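Side-chain contact in aphrodisin (Mesocricetus auratus, PDB 1E5P), which acts as an aphrodisiac pheromone of the lipocalin family, eliciting copulatory behaviour in male hamsters: residues P84-I87 with I92-T95. Residues are numbered along the deposited sequence; the frame is centred on the assembly and turned at random.
Sequences PLYI and IFFT
The carbonyl oxygen Phe-93 O is gripped by two successive amides of residues 84-87, 2.6 Å from Leu-85 N and 3.3 Å from Tyr-86 N, both lying in the carbonyl plane. Two successive residues facing one define a classic beta bulge, here in the antiparallel hairpin of strands 79-87 and 91-99 of the lipocalin barrel. Beyond it, regular pairing resumes: Phe-93 N donates to Tyr-86 O at 2.9 Å with an almost linear N-H...O angle of 179°.

At the bulge the Leu-85 side chain points toward residues 92-95, where its CD2 meets Thr-95 CG2 at 3.9 Å, the two side chains crossing nearly at right angles; Leu-85 also touches Phe-129 of helix 120-132. Cut back to alanine, Leu-85 would lose its branched end, which would probably deprive the Thr-95 methyl of this apolar partner and uncover part of Phe-129. That helix also meets Tyr-86 and Phe-93 through Ile-125. On the barrel's other face, Ile-92 CG2 sits over one face of the Phe-94 ring, near its rim, and reaches Ile-87 CG1 at 4.3 Å.

With CG anti to the backbone N (chi1 179°), the Tyr-86 ring extends alongside Phe-93, their planes at 45°; its CD2 lies 3.8 Å from Phe-93 CD1.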
loop_
_atom_site.group_PDB
_atom_site.type_symbol
_atom_site.label_atom_id
_atom_site.label_comp_id
_atom_site.label_asym_id
_atom_site.label_seq_id
_atom_site.Cartn_x
_atom_site.Cartn_y
_atom_site.Cartn_z
ATOM N N PRO A 84 6.989 -4.190 5.081
ATOM C CA PRO A 84 6.231 -3.798 6.238
ATOM C C PRO A 84 7.106 -2.944 7.158
ATOM O O PRO A 84 8.294 -3.283 7.346
ATOM C CB PRO A 84 5.933 -5.127 6.946
ATOM C CG PRO A 84 6.070 -6.171 5.882
ATOM C CD PRO A 84 7.152 -5.668 4.960
ATOM N N LEU A 85 6.573 -1.874 7.694
ATOM C CA LEU A 85 7.266 -1.067 8.701
ATOM C C LEU A 85 6.817 -1.535 10.098
ATOM O O LEU A 85 7.601 -1.470 11.055
ATOM C CB LEU A 85 6.851 0.398 8.611
ATOM C CG LEU A 85 7.370 1.222 7.429
ATOM C CD1 LEU A 85 6.578 2.519 7.281
ATOM C CD2 LEU A 85 8.847 1.528 7.585
ATOM N N TYR A 86 5.564 -1.965 10.176
ATOM C CA TYR A 86 4.981 -2.362 11.466
ATOM C C TYR A 86 3.722 -3.163 11.241
ATOM O O TYR A 86 2.832 -2.812 10.468
ATOM C CB TYR A 86 4.672 -1.071 12.269
ATOM C CG TYR A 86 4.027 -1.364 13.616
ATOM C CD1 TYR A 86 4.703 -2.123 14.559
ATOM C CD2 TYR A 86 2.759 -0.898 13.921
ATOM C CE1 TYR A 86 4.118 -2.401 15.793
ATOM C CE2 TYR A 86 2.171 -1.175 15.150
ATOM C CZ TYR A 86 2.860 -1.929 16.074
ATOM O OH TYR A 86 2.284 -2.215 17.301
ATOM N N ILE A 87 3.600 -4.308 11.943
ATOM C CA ILE A 87 2.451 -5.165 11.767
ATOM C C ILE A 87 1.737 -5.428 13.094
ATOM O O ILE A 87 2.418 -5.658 14.099
ATOM C CB ILE A 87 2.882 -6.543 11.200
ATOM C CG1 ILE A 87 3.744 -6.399 9.953
ATOM C CG2 ILE A 87 1.646 -7.385 10.891
ATOM C CD1 ILE A 87 4.452 -7.648 9.483
ATOM N N ILE A 92 -1.458 -3.232 8.881
ATOM C CA ILE A 92 -0.104 -3.365 8.372
ATOM C C ILE A 92 0.326 -1.967 7.865
ATOM O O ILE A 92 -0.426 -1.379 7.078
ATOM C CB ILE A 92 0.065 -4.329 7.178
ATOM C CG1 ILE A 92 -0.579 -5.686 7.403
ATOM C CG2 ILE A 92 1.554 -4.478 6.835
ATOM C CD1 ILE A 92 -0.783 -6.450 6.084
ATOM N N PHE A 93 1.433 -1.459 8.363
ATOM C CA PHE A 93 1.967 -0.182 7.835
ATOM C C PHE A 93 3.108 -0.556 6.891
ATOM O O PHE A 93 4.081 -1.201 7.346
ATOM C CB PHE A 93 2.554 0.663 8.990
ATOM C CG PHE A 93 1.502 1.145 9.955
ATOM C CD1 PHE A 93 0.925 0.269 10.859
ATOM C CD2 PHE A 93 1.127 2.481 9.964
ATOM C CE1 PHE A 93 -0.040 0.712 11.759
ATOM C CE2 PHE A 93 0.161 2.917 10.853
ATOM C CZ PHE A 93 -0.414 2.040 11.742
ATOM N N PHE A 94 2.998 -0.262 5.605
ATOM C CA PHE A 94 4.040 -0.581 4.646
ATOM C C PHE A 94 4.735 0.702 4.124
ATOM O O PHE A 94 4.083 1.748 4.067
ATOM C CB PHE A 94 3.407 -1.119 3.329
ATOM C CG PHE A 94 2.777 -2.465 3.340
ATOM C CD1 PHE A 94 3.583 -3.604 3.187
ATOM C CD2 PHE A 94 1.409 -2.632 3.447
ATOM C CE1 PHE A 94 3.003 -4.867 3.170
ATOM C CE2 PHE A 94 0.829 -3.887 3.426
ATOM C CZ PHE A 94 1.633 -5.006 3.274
ATOM N N THR A 95 5.992 0.566 3.758
ATOM C CA THR A 95 6.682 1.644 3.036
ATOM C C THR A 95 6.819 1.129 1.599
ATOM O O THR A 95 6.989 -0.101 1.404
ATOM C CB THR A 95 8.027 2.003 3.651
ATOM O OG1 THR A 95 8.691 2.967 2.825
ATOM C CG2 THR A 95 8.948 0.796 3.772
#